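Local coordinates for HutD family protein (PDB 1YLL), which is of unknown function but, as a HutD-family protein of the cupin clan, may have a role linked to histidine utilisation, at residues G57-Q62 against S94-V99; A47-S52 against I108-L113. One frame throughout, in Å; residues are numbered along the deposited sequence.

Contact 1: residues G57-Q62 against S94-V99; sequences GFAGYQ and SGDSEV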
# COMPACT_ATOMS: atom_id res chain seq x y z
N GLY D 57 -21.94 22.17 -29.65
CA GLY D 57 -22.12 20.75 -29.93
C GLY D 57 -20.86 19.94 -30.09
O GLY D 57 -19.79 20.44 -30.45
N PHE D 58 -21.00 18.66 -29.81
CA PHE D 58 -19.90 17.71 -29.96
C PHE D 58 -20.60 16.63 -30.72
O PHE D 58 -20.99 15.59 -30.19
CB PHE D 58 -19.41 17.23 -28.60
CG PHE D 58 -18.41 18.16 -27.94
CD1 PHE D 58 -18.83 19.22 -27.14
CD2 PHE D 58 -17.05 17.96 -28.12
CE1 PHE D 58 -17.90 20.05 -26.52
CE2 PHE D 58 -16.09 18.79 -27.51
CZ PHE D 58 -16.53 19.84 -26.70
N ALA D 59 -20.81 16.92 -32.00
CA ALA D 59 -21.50 16.00 -32.89
C ALA D 59 -20.94 14.59 -32.86
O ALA D 59 -19.73 14.39 -33.02
CB ALA D 59 -21.42 16.54 -34.33
N GLY D 60 -21.84 13.63 -32.69
CA GLY D 60 -21.46 12.23 -32.69
C GLY D 60 -20.98 11.67 -31.36
O GLY D 60 -20.82 10.45 -31.22
N TYR D 61 -20.77 12.54 -30.38
CA TYR D 61 -20.28 12.12 -29.07
C TYR D 61 -21.36 12.00 -28.02
O TYR D 61 -22.39 12.68 -28.09
CB TYR D 61 -19.27 13.12 -28.52
CG TYR D 61 -17.97 13.20 -29.25
CD1 TYR D 61 -17.76 14.16 -30.25
CD2 TYR D 61 -16.92 12.34 -28.94
CE1 TYR D 61 -16.52 14.27 -30.90
CE2 TYR D 61 -15.68 12.43 -29.57
CZ TYR D 61 -15.47 13.40 -30.55
OH TYR D 61 -14.23 13.56 -31.12
N GLN D 62 -21.11 11.12 -27.04
CA GLN D 62 -21.98 10.95 -25.87
C GLN D 62 -21.33 11.83 -24.78
O GLN D 62 -20.13 11.87 -24.65
CB GLN D 62 -21.95 9.50 -25.38
CG GLN D 62 -22.66 9.29 -24.05
CD GLN D 62 -24.14 9.57 -24.17
OE1 GLN D 62 -24.71 10.38 -23.42
NE2 GLN D 62 -24.77 8.90 -25.10
N SER D 94 -26.74 13.64 -25.42
CA SER D 94 -26.04 13.54 -26.67
C SER D 94 -25.42 14.85 -27.13
O SER D 94 -26.01 15.92 -26.97
CB SER D 94 -27.03 13.06 -27.74
OG SER D 94 -26.44 13.13 -29.02
N GLY D 95 -24.22 14.75 -27.70
CA GLY D 95 -23.53 15.90 -28.24
C GLY D 95 -24.25 16.40 -29.50
O GLY D 95 -23.91 17.47 -30.02
N ASP D 96 -25.19 15.61 -30.00
CA ASP D 96 -25.98 16.00 -31.18
C ASP D 96 -27.21 16.82 -30.77
O ASP D 96 -27.89 17.43 -31.63
CB ASP D 96 -26.47 14.78 -31.96
CG ASP D 96 -25.36 14.05 -32.67
OD1 ASP D 96 -24.51 14.68 -33.31
OD2 ASP D 96 -25.36 12.80 -32.61
N SER D 97 -27.51 16.86 -29.48
CA SER D 97 -28.68 17.59 -29.00
C SER D 97 -28.44 19.09 -28.89
O SER D 97 -27.31 19.56 -28.77
CB SER D 97 -29.13 17.08 -27.62
OG SER D 97 -29.74 15.80 -27.68
N GLU D 98 -29.53 19.85 -28.96
CA GLU D 98 -29.42 21.29 -28.78
C GLU D 98 -29.57 21.39 -27.27
O GLU D 98 -30.48 20.81 -26.69
CB GLU D 98 -30.57 22.05 -29.46
CG GLU D 98 -30.35 23.56 -29.51
CD GLU D 98 -31.61 24.34 -29.88
OE1 GLU D 98 -32.41 23.84 -30.70
OE2 GLU D 98 -31.80 25.47 -29.35
N VAL D 99 -28.66 22.12 -26.65
CA VAL D 99 -28.64 22.25 -25.21
C VAL D 99 -28.43 23.66 -24.70
O VAL D 99 -27.53 24.35 -25.13
CB VAL D 99 -27.51 21.37 -24.62
CG1 VAL D 99 -27.47 21.49 -23.10
CG2 VAL D 99 -27.74 19.90 -25.03
O HOH W 1 -24.28 10.63 -30.19
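Backbone hydrogen bonds join the two turns. G95 N donates a hydrogen bond to Y61 O at 2.8 Å, nearly along the C=O axis, and its own carbonyl G95 O accepts one from F58 N at 3.2 Å, in the carbonyl plane and on a lone pair. G95 thus bonds to the other turn through both its N and its O. Between these bonds its alpha carbon presses on the opposite backbone, with G95 CA 3.2 Å from F58 O in a CA-H...O contact. A CB at this position would collide with the carbonyl oxygens of F58 and Y61, so the close fit depends on glycine. Where strands 62-69 and 91-94 meet the turns, Q62 and S94 form an antiparallel non-hydrogen-bonded pair.

One side chain adds a charged acceptor. D96 has CG anti to its carbonyl carbon (chi1 -70°), which carries OD1 across to the type II turn F58-Y61, where it accepts from G60 N at 2.9 Å. The donor stands above the carboxylate plane, 43° out of it, and OD1 also comes close to A59 CA. G60 suits the turn, since its positive phi would jam a CB against A59 O. The second oxygen, OD2, shares a weakly bound water with Y61 O.

Within the type I turn S94-S97, S94 OG, anti to its own N, accepts from D96 N at 2.9 Å in an ST turn, fixing the backbone from which the carboxylate reaches out. The rings of F58 and Y61 leave the contact to pack on F40 and I114, and Y61 OH bonds to F40 O. Polar and largely main-chain, the contact implies two turns matched in shape, joined by directional hydrogen bonds rather than by an apolar core.

Contact 2: residues A47-S52 against I108-L113; sequences ADVGES and IRDFNL
Two neighbouring strands of an antiparallel sheet, 42-49 and 108-115, meet here where the first ends and the second begins. V49 and I108 form a hydrogen-bonded pair, V49 N donating to I108 O at 3.0 Å in an almost straight bond (174°) and I108 N returning one to V49 O. A47 and D110 form the next hydrogen-bonded pair: D110 N meets A47 O at 2.8 Å in the carbonyl plane, whereas A47 N stands above the plane of the D110 carbonyl. D110 CG sits in the crowded position between its own N and carbonyl carbon, and this brings OD1 round for a second, weak bond from A47 N, with OD1 only 3.0 Å from A47 CB.

On the face of A47, V49, I108 and D110, V49 CB touches I108 CG1 at 3.9 Å, and V49 CG2 lies against D110 OD2. W19 packs on A47 and V49 from a loop, and I65 of strand 62-69 meets D110.

The other face carries D48 and R109, the non-hydrogen-bonded pair, whose side chains run side by side. R109 bends at chi3 (81°), so that NE turns in to D48 OD1 at 2.7 Å, nearly straight and close to the guanidinium plane; NH2 adds a weak, longer bond to the same oxygen. Carboxylate and guanidinium planes stand 84° apart, so the salt bridge is not a flat two-oxygen pairing: one oxygen meets one guanidinium edge. A water there bonds to both D48 OD1 and R109 NH2, which also has a weak, long ion pair with E27. The nearby guanidinium would be expected to favour the ionised carboxylate of D48. Alternating hydrogen-bonded and non-hydrogen-bonded pairs, with the side chains of paired residues on the same face, are typical of an antiparallel beta-sheet, here in a cupin-clan protein.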
# COMPACT_ATOMS: atom_id res chain seq x y z
N ALA D 47 -15.04 22.43 -16.58
CA ALA D 47 -15.37 23.69 -17.23
C ALA D 47 -15.91 24.65 -16.20
O ALA D 47 -16.42 24.24 -15.15
CB ALA D 47 -16.38 23.48 -18.35
N ASP D 48 -15.71 25.94 -16.46
CA ASP D 48 -16.24 26.99 -15.62
C ASP D 48 -17.36 27.55 -16.45
O ASP D 48 -17.18 27.81 -17.64
CB ASP D 48 -15.20 28.07 -15.34
CG ASP D 48 -14.21 27.65 -14.29
OD1 ASP D 48 -14.06 26.43 -14.11
OD2 ASP D 48 -13.58 28.53 -13.66
N VAL D 49 -18.53 27.70 -15.86
CA VAL D 49 -19.64 28.24 -16.61
C VAL D 49 -20.02 29.46 -15.79
O VAL D 49 -20.52 29.32 -14.68
CB VAL D 49 -20.81 27.26 -16.66
CG1 VAL D 49 -21.90 27.81 -17.57
CG2 VAL D 49 -20.32 25.91 -17.16
N GLY D 50 -19.76 30.63 -16.35
CA GLY D 50 -20.02 31.88 -15.65
C GLY D 50 -21.34 32.53 -15.94
O GLY D 50 -21.79 33.38 -15.16
N GLU D 51 -21.96 32.13 -17.04
CA GLU D 51 -23.26 32.66 -17.44
C GLU D 51 -24.12 31.59 -18.10
O GLU D 51 -23.60 30.66 -18.72
CB GLU D 51 -23.07 33.76 -18.46
CG GLU D 51 -22.43 35.01 -17.94
CD GLU D 51 -22.40 36.07 -19.02
OE1 GLU D 51 -21.68 35.86 -20.02
OE2 GLU D 51 -23.10 37.09 -18.86
N SER D 52 -25.43 31.73 -17.98
CA SER D 52 -26.36 30.81 -18.64
C SER D 52 -26.20 31.05 -20.13
O SER D 52 -25.96 32.17 -20.58
CB SER D 52 -27.81 31.11 -18.25
OG SER D 52 -28.01 30.94 -16.85
N ILE D 108 -20.70 28.17 -11.89
CA ILE D 108 -20.45 26.82 -11.40
C ILE D 108 -19.21 26.30 -12.10
O ILE D 108 -18.68 26.93 -13.01
CB ILE D 108 -21.61 25.81 -11.73
CG1 ILE D 108 -21.85 25.77 -13.24
CG2 ILE D 108 -22.93 26.21 -11.03
CD1 ILE D 108 -22.88 24.70 -13.61
N ARG D 109 -18.76 25.15 -11.65
CA ARG D 109 -17.65 24.44 -12.28
C ARG D 109 -18.22 23.06 -12.46
O ARG D 109 -18.96 22.55 -11.59
CB ARG D 109 -16.41 24.36 -11.39
CG ARG D 109 -15.81 25.72 -11.05
CD ARG D 109 -14.37 25.57 -10.55
NE ARG D 109 -13.44 25.42 -11.67
CZ ARG D 109 -12.20 24.95 -11.56
NH1 ARG D 109 -11.75 24.58 -10.38
NH2 ARG D 109 -11.42 24.86 -12.63
N ASP D 110 -17.92 22.43 -13.59
CA ASP D 110 -18.43 21.11 -13.83
C ASP D 110 -17.31 20.18 -14.26
O ASP D 110 -16.18 20.61 -14.50
CB ASP D 110 -19.55 21.11 -14.88
CG ASP D 110 -19.14 21.68 -16.21
OD1 ASP D 110 -17.97 21.51 -16.65
OD2 ASP D 110 -20.03 22.29 -16.85
N PHE D 111 -17.63 18.89 -14.29
CA PHE D 111 -16.71 17.83 -14.66
C PHE D 111 -17.39 17.16 -15.85
O PHE D 111 -18.57 16.78 -15.77
CB PHE D 111 -16.61 16.91 -13.45
CG PHE D 111 -15.78 15.69 -13.68
CD1 PHE D 111 -14.39 15.80 -13.87
CD2 PHE D 111 -16.36 14.44 -13.67
CE1 PHE D 111 -13.61 14.66 -14.06
CE2 PHE D 111 -15.58 13.29 -13.86
CZ PHE D 111 -14.21 13.41 -14.06
N ASN D 112 -16.65 17.00 -16.95
CA ASN D 112 -17.24 16.50 -18.19
C ASN D 112 -16.52 15.32 -18.77
O ASN D 112 -15.32 15.39 -18.90
CB ASN D 112 -17.15 17.59 -19.27
CG ASN D 112 -18.25 18.62 -19.19
OD1 ASN D 112 -19.41 18.32 -19.48
ND2 ASN D 112 -17.89 19.84 -18.82
N LEU D 113 -17.27 14.28 -19.17
CA LEU D 113 -16.66 13.16 -19.90
C LEU D 113 -17.33 13.27 -21.28
O LEU D 113 -18.54 13.39 -21.34
CB LEU D 113 -17.10 11.81 -19.32
CG LEU D 113 -16.34 10.49 -19.59
CD1 LEU D 113 -17.30 9.35 -19.76
CD2 LEU D 113 -15.35 10.57 -20.72
O HOH W 2 -12.53 25.09 -15.55

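From the N terminus the chain first passes through A47-S52, at the end of strand 42-49, then strand 53-55, and turns through G57-Q62 into strand 62-69. It returns by way of strand 91-94 to S94-V99, which closes the inner loop through contact 1, before strand 99-103 leads to I108-L113, where contact 2 closes the outer one. The two are therefore nested rather than crossed. Contact 2 joins neighbouring strands inside the six-stranded sheet, while contact 1 ties the turns at the edge of that sheet, where 62-69 pairs with the outermost strand 91-94. Their centres lie about 16 Å apart, and they do not touch.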